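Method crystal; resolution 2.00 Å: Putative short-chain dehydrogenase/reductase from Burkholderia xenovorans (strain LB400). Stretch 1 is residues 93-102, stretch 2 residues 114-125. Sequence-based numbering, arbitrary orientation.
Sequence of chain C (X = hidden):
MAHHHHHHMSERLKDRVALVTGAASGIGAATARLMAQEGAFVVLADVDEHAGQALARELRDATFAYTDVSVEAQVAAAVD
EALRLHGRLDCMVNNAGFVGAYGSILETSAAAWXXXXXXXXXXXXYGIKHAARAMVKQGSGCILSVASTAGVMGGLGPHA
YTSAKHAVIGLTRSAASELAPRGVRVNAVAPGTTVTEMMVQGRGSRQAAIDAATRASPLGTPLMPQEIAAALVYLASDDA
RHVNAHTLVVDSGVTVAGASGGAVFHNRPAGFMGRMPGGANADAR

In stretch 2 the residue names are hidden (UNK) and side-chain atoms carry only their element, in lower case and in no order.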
ATOM      1  N   VAL C  93     -22.335  10.608   1.023  1.00 16.98           N
ATOM      2  CA  VAL C  93     -21.580   9.580   1.742  1.00 14.58           C
ATOM      3  C   VAL C  93     -22.085   8.211   1.298  1.00 14.35           C
ATOM      4  O   VAL C  93     -23.198   7.803   1.648  1.00 15.17           O
ATOM      5  CB  VAL C  93     -21.676   9.747   3.262  1.00 19.02           C
ATOM      6  CG1 VAL C  93     -20.855   8.662   3.965  1.00 15.56           C
ATOM      7  CG2 VAL C  93     -21.147  11.112   3.678  1.00 17.75           C
ATOM      8  N   ASN C  94     -21.267   7.495   0.529  1.00 14.06           N
ATOM      9  CA  ASN C  94     -21.586   6.138   0.091  1.00 13.89           C
ATOM     10  C   ASN C  94     -21.117   5.184   1.173  1.00 22.32           C
ATOM     11  O   ASN C  94     -19.926   4.885   1.269  1.00 14.29           O
ATOM     12  CB  ASN C  94     -20.907   5.811  -1.228  1.00 15.39           C
ATOM     13  CG  ASN C  94     -21.325   6.740  -2.329  1.00 20.39           C
ATOM     14  OD1 ASN C  94     -22.514   6.878  -2.608  1.00 17.08           O
ATOM     15  ND2 ASN C  94     -20.356   7.415  -2.941  1.00 19.83           N
ATOM     16  N   ASN C  95     -22.051   4.717   1.993  1.00 16.17           N
ATOM     17  CA  ASN C  95     -21.738   3.883   3.142  1.00 14.02           C
ATOM     18  C   ASN C  95     -22.699   2.701   3.198  1.00 19.24           C
ATOM     19  O   ASN C  95     -23.902   2.849   2.948  1.00 22.31           O
ATOM     20  CB  ASN C  95     -21.808   4.709   4.432  1.00 16.47           C
ATOM     21  CG  ASN C  95     -21.837   3.843   5.680  1.00 24.35           C
ATOM     22  OD1 ASN C  95     -22.898   3.627   6.275  1.00 29.54           O
ATOM     23  ND2 ASN C  95     -20.686   3.329   6.067  1.00 14.40           N
ATOM     24  N   ALA C  96     -22.166   1.526   3.522  1.00 18.93           N
ATOM     25  CA  ALA C  96     -22.995   0.341   3.724  1.00 23.93           C
ATOM     26  C   ALA C  96     -22.394  -0.495   4.840  1.00 24.15           C
ATOM     27  O   ALA C  96     -21.191  -0.774   4.829  1.00 24.59           O
ATOM     28  CB  ALA C  96     -23.117  -0.494   2.444  1.00 25.44           C
ATOM     29  N   GLY C  97     -23.222  -0.839   5.824  1.00 22.89           N
ATOM     30  CA  GLY C  97     -22.849  -1.783   6.862  1.00 20.96           C
ATOM     31  C   GLY C  97     -23.150  -3.180   6.374  1.00 26.45           C
ATOM     32  O   GLY C  97     -24.198  -3.747   6.702  1.00 33.98           O
ATOM     33  N   PHE C  98     -22.268  -3.726   5.544  1.00 24.61           N
ATOM     34  CA  PHE C  98     -22.601  -4.906   4.756  1.00 27.01           C
ATOM     35  C   PHE C  98     -21.308  -5.618   4.388  1.00 25.08           C
ATOM     36  O   PHE C  98     -20.323  -4.961   4.048  1.00 23.09           O
ATOM     37  CB  PHE C  98     -23.377  -4.515   3.490  1.00 24.46           C
ATOM     38  CG  PHE C  98     -23.758  -5.684   2.622  1.00 26.36           C
ATOM     39  CD1 PHE C  98     -24.927  -6.393   2.859  1.00 25.69           C
ATOM     40  CD2 PHE C  98     -22.946  -6.081   1.570  1.00 26.48           C
ATOM     41  CE1 PHE C  98     -25.294  -7.472   2.043  1.00 29.11           C
ATOM     42  CE2 PHE C  98     -23.299  -7.167   0.766  1.00 27.66           C
ATOM     43  CZ  PHE C  98     -24.465  -7.860   1.001  1.00 25.94           C
ATOM     44  N   VAL C  99     -21.311  -6.950   4.455  1.00 22.19           N
ATOM     45  CA  VAL C  99     -20.124  -7.749   4.163  1.00 24.60           C
ATOM     46  C   VAL C  99     -20.350  -8.681   2.976  1.00 19.34           C
ATOM     47  O   VAL C  99     -19.544  -8.710   2.033  1.00 19.61           O
ATOM     48  CB  VAL C  99     -19.663  -8.554   5.405  1.00 29.31           C
ATOM     49  CG1 VAL C  99     -18.416  -9.367   5.070  1.00 25.65           C
ATOM     50  CG2 VAL C  99     -19.391  -7.620   6.564  1.00 31.52           C
ATOM     51  N   GLY C 100     -21.398  -9.503   3.043  1.00 16.95           N
ATOM     52  CA  GLY C 100     -21.767 -10.371   1.930  1.00 19.19           C
ATOM     53  C   GLY C 100     -21.034 -11.705   1.942  1.00 20.26           C
ATOM     54  O   GLY C 100     -20.931 -12.373   2.989  1.00 17.01           O
ATOM     55  N   ALA C 101     -20.525 -12.096   0.779  1.00 19.80           N
ATOM     56  CA  ALA C 101     -19.965 -13.430   0.621  1.00 21.46           C
ATOM     57  C   ALA C 101     -18.680 -13.593   1.419  1.00 18.95           C
ATOM     58  O   ALA C 101     -17.832 -12.693   1.467  1.00 15.88           O
ATOM     59  CB  ALA C 101     -19.696 -13.705  -0.856  1.00 15.75           C
ATOM     60  N   TYR C 102     -18.519 -14.751   2.044  1.00 16.15           N
ATOM     61  CA  TYR C 102     -17.263 -15.048   2.722  1.00 24.98           C
ATOM     62  C   TYR C 102     -16.991 -16.536   2.549  1.00 27.15           C
ATOM     63  O   TYR C 102     -17.830 -17.288   2.033  1.00 25.92           O
ATOM     64  CB  TYR C 102     -17.283 -14.677   4.223  1.00 16.28           C
ATOM     65  CG  TYR C 102     -18.148 -15.632   4.969  1.00 22.89           C
ATOM     66  CD1 TYR C 102     -19.531 -15.519   4.914  1.00 22.13           C
ATOM     67  CD2 TYR C 102     -17.585 -16.717   5.654  1.00 23.16           C
ATOM     68  CE1 TYR C 102     -20.351 -16.444   5.549  1.00 21.61           C
ATOM     69  CE2 TYR C 102     -18.399 -17.655   6.287  1.00 19.20           C
ATOM     70  CZ  TYR C 102     -19.789 -17.510   6.221  1.00 18.15           C
ATOM     71  OH  TYR C 102     -20.623 -18.432   6.836  1.00 18.92           O
ATOM     72  N   UNK C 114     -22.133 -11.567  -7.042  1.00 18.45           N
ATOM     73  CA  UNK C 114     -22.865 -10.433  -7.603  1.00 21.48           C
ATOM     74  C   UNK C 114     -23.664  -9.676  -6.548  1.00 18.72           C
ATOM     75  O   UNK C 114     -23.739  -8.443  -6.600  1.00 21.13           O
ATOM     76  c   UNK C 114     -23.065 -11.264  -9.990  1.00 24.30           C
ATOM     77  c   UNK C 114     -22.085 -10.624 -10.671  1.00 24.95           C
ATOM     78  n   UNK C 114     -23.247 -12.470 -10.627  1.00 27.27           N
ATOM     79  c   UNK C 114     -22.450 -12.536 -11.679  1.00 28.22           C
ATOM     80  c   UNK C 114     -23.796 -10.890  -8.739  1.00 26.01           C
ATOM     81  n   UNK C 114     -21.726 -11.433 -11.722  1.00 27.74           N
ATOM     82  N   UNK C 115     -24.308 -10.387  -5.613  1.00 17.24           N
ATOM     83  CA  UNK C 115     -25.025  -9.697  -4.543  1.00 18.79           C
ATOM     84  C   UNK C 115     -24.085  -8.817  -3.720  1.00 21.61           C
ATOM     85  O   UNK C 115     -24.450  -7.697  -3.341  1.00 17.88           O
ATOM     86  c   UNK C 115     -25.729 -10.701  -3.628  1.00 17.21           C
ATOM     87  N   UNK C 116     -22.882  -9.316  -3.414  1.00 17.83           N
ATOM     88  CA  UNK C 116     -21.937  -8.535  -2.616  1.00 18.05           C
ATOM     89  C   UNK C 116     -21.509  -7.279  -3.365  1.00 19.83           C
ATOM     90  O   UNK C 116     -21.577  -6.169  -2.828  1.00 15.07           O
ATOM     91  c   UNK C 116     -19.710  -8.554  -1.373  1.00 14.30           C
ATOM     92  c   UNK C 116     -20.711  -9.377  -2.251  1.00 14.64           C
ATOM     93  o   UNK C 116     -21.116 -10.538  -1.520  1.00 18.68           O
ATOM     94  N   UNK C 117     -21.107  -7.438  -4.631  1.00 14.94           N
ATOM     95  CA  UNK C 117     -20.641  -6.302  -5.426  1.00 14.83           C
ATOM     96  C   UNK C 117     -21.768  -5.316  -5.735  1.00 16.95           C
ATOM     97  O   UNK C 117     -21.505  -4.121  -5.909  1.00 23.49           O
ATOM     98  c   UNK C 117     -18.013  -7.720  -7.952  1.00 28.87           C
ATOM     99  c   UNK C 117     -18.456  -7.059  -6.658  1.00 23.69           C
ATOM    100  c   UNK C 117     -19.980  -6.809  -6.709  1.00 14.44           C
ATOM    101  c   UNK C 117     -18.030  -7.912  -5.487  1.00 31.58           C
ATOM    102  N   UNK C 118     -23.022  -5.788  -5.778  1.00 16.83           N
ATOM    103  CA  UNK C 118     -24.138  -4.886  -6.028  1.00 16.34           C
ATOM    104  C   UNK C 118     -24.258  -3.819  -4.959  1.00 20.71           C
ATOM    105  O   UNK C 118     -24.473  -2.640  -5.263  1.00 20.30           O
ATOM    106  N   UNK C 119     -24.060  -4.209  -3.699  1.00 17.37           N
ATOM    107  CA  UNK C 119     -24.108  -3.272  -2.586  1.00 14.93           C
ATOM    108  C   UNK C 119     -22.792  -2.494  -2.470  1.00 19.42           C
ATOM    109  O   UNK C 119     -22.783  -1.260  -2.354  1.00 20.13           O
ATOM    110  c   UNK C 119     -25.781  -4.806  -1.356  1.00 23.32           C
ATOM    111  c   UNK C 119     -24.426  -4.023  -1.273  1.00 19.80           C
ATOM    112  c   UNK C 119     -24.406  -3.072  -0.108  1.00 17.14           C
ATOM    113  N   UNK C 120     -21.664  -3.206  -2.438  1.00 14.15           N
ATOM    114  CA  UNK C 120     -20.408  -2.580  -2.041  1.00 13.49           C
ATOM    115  C   UNK C 120     -19.724  -1.824  -3.166  1.00 14.41           C
ATOM    116  O   UNK C 120     -18.889  -0.951  -2.884  1.00 16.64           O
ATOM    117  c   UNK C 120     -18.941  -5.289   0.426  1.00 14.35           C
ATOM    118  c   UNK C 120     -19.942  -4.274  -0.144  1.00 18.73           C
ATOM    119  c   UNK C 120     -20.263  -3.227   0.909  1.00 15.36           C
ATOM    120  c   UNK C 120     -19.452  -3.626  -1.454  1.00 16.52           C
ATOM    121  N   UNK C 121     -20.007  -2.162  -4.418  1.00 15.40           N
ATOM    122  CA  UNK C 121     -19.374  -1.506  -5.557  1.00 18.45           C
ATOM    123  C   UNK C 121     -20.393  -0.797  -6.440  1.00 17.29           C
ATOM    124  O   UNK C 121     -20.258   0.413  -6.667  1.00 17.60           O
ATOM    125  c   UNK C 121     -17.989  -2.011  -7.709  1.00 18.27           C
ATOM    126  c   UNK C 121     -18.570  -2.527  -6.385  1.00 15.17           C
ATOM    127  c   UNK C 121     -17.149  -0.754  -7.492  1.00 19.11           C
ATOM    128  c   UNK C 121     -17.159  -3.099  -8.389  1.00 18.38           C
ATOM    129  N   UNK C 122     -21.418  -1.508  -6.940  1.00 13.92           N
ATOM    130  CA  UNK C 122     -22.396  -0.851  -7.807  1.00 15.08           C
ATOM    131  C   UNK C 122     -23.042   0.317  -7.083  1.00 20.11           C
ATOM    132  O   UNK C 122     -23.217   1.397  -7.662  1.00 17.30           O
ATOM    133  o   UNK C 122     -21.822  -2.899  -9.617  1.00 23.37           O
ATOM    134  c   UNK C 122     -23.481  -1.840  -8.249  1.00 18.10           C
ATOM    135  c   UNK C 122     -22.942  -2.990  -9.081  1.00 25.77           C
ATOM    136  o   UNK C 122     -23.632  -4.029  -9.138  1.00 32.37           O
ATOM    137  N   UNK C 123     -23.368   0.122  -5.799  1.00 14.04           N
ATOM    138  CA  UNK C 123     -23.986   1.185  -5.020  1.00 20.04           C
ATOM    139  C   UNK C 123     -23.122   2.431  -4.932  1.00 22.66           C
ATOM    140  O   UNK C 123     -23.630   3.559  -4.898  1.00 19.00           O
ATOM    141  N   UNK C 124     -21.807   2.248  -4.865  1.00 13.69           N
ATOM    142  CA  UNK C 124     -20.912   3.409  -4.838  1.00 13.61           C
ATOM    143  C   UNK C 124     -20.896   4.102  -6.195  1.00 13.79           C
ATOM    144  O   UNK C 124     -20.900   5.339  -6.277  1.00 14.65           O
ATOM    145  c   UNK C 124     -18.555   4.153  -4.520  1.00 13.40           C
ATOM    146  c   UNK C 124     -19.546   2.436  -2.999  1.00 15.13           C
ATOM    147  c   UNK C 124     -19.504   2.983  -4.405  1.00 13.40           C
ATOM    148  N   UNK C 125     -20.838   3.319  -7.280  1.00 17.08           N
ATOM    149  CA  UNK C 125     -20.901   3.895  -8.623  1.00 22.02           C
ATOM    150  C   UNK C 125     -22.176   4.710  -8.824  1.00 21.92           C
ATOM    151  O   UNK C 125     -22.130   5.843  -9.331  1.00 18.73           O
ATOM    152  c   UNK C 125     -22.339   2.545 -11.641  1.00 18.55           C
ATOM    153  c   UNK C 125     -21.137   4.623 -13.001  1.00 24.74           C
ATOM    154  c   UNK C 125     -22.207   3.945 -13.578  1.00 21.97           C
ATOM    155  c   UNK C 125     -20.676   4.249 -11.739  1.00 21.48           C
ATOM    156  c   UNK C 125     -22.808   2.913 -12.900  1.00 20.56           C
ATOM    157  c   UNK C 125     -20.789   2.793  -9.678  1.00 16.89           C
ATOM    158  c   UNK C 125     -21.281   3.210 -11.047  1.00 20.77           C
TER
HETATM  159  O   HOH W   1     -24.550   5.046  -2.690  1.00 13.82           O

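Position 114 carries one carbon, then a five-membered ring of three carbons and two nitrogens. It touches nothing on stretch 1. This is His 114.

Position 115 has a single side-chain carbon. Its backbone O lies 4.3 Å from Phe 98 CE2. It is Ala 115.

Position 116 has one carbon bearing one oxygen and one carbon. The oxygen lies 2.8 Å from Ala 101 N, and the end carbon 3.4 Å from Val 99 O. A branch with one oxygen and one methyl means Thr 116. Ala 101 N donates a hydrogen bond to Thr 116 OG1, with an angle of 160° at the hydrogen. Gly 100 CA is 3.5 Å from Thr 116 OG1. An ideal CB on Gly 100 would lie 2.3 Å from Thr 116 OG1, a clash, so the close approach needs glycine.

Position 117 has four carbons, forked at the second, and no contact with stretch 1. It is Leu 117.

Position 118 has no side-chain atoms, so it is Gly 118. It makes no contact, and a CB would be crowded by His 114 O at 3.3 Å.

Position 119 has three carbons, forked at the first. One branch carbon lies 3.8 Å from Ala 96 CB and 3.7 Å from Phe 98 CD2. The other lies over the Phe 98 ring. This is Val 119. Its CG2 sits 4.1 Å from the centroid of the Phe 98 ring, a CH-pi contact over the face.

Position 120 has four carbons, forked at the second. One end carbon is 3.6 Å from Phe 98 O and 4.2 Å from Ala 96 CB. It is Leu 120. Its CG lies at the edge of the Phe 98 ring, 3.9 Å from Phe 98 CD2.

Position 121 has four carbons, forked at the second, and no contact. It is Leu 121.

Position 122 has two carbons, the second carrying two oxygens. It does not reach stretch 1. It is Asp 122.

Position 123 has no side-chain atoms: Gly 123. Water 1 donates to Gly 123 O (2.8 Å) and to Asn 94 OD1 (2.7 Å), bridging the stretches.

Position 124 has three carbons, forked at the first. One branch carbon is 4.0 Å from Asn 94 CB. It is Val 124.

Position 125 has one carbon, then a six-carbon ring. Its CA-to-CB bond points away from stretch 1, and it makes no contact there. It is Phe 125.

The contact buries 441 Å². Ala 96 and Phe 98 pack on Val 119 and Leu 120. The direct hydrogen bond fixes one end, and the water links the other.

Stretch 2 (114-125) HATLGVLLDGVF
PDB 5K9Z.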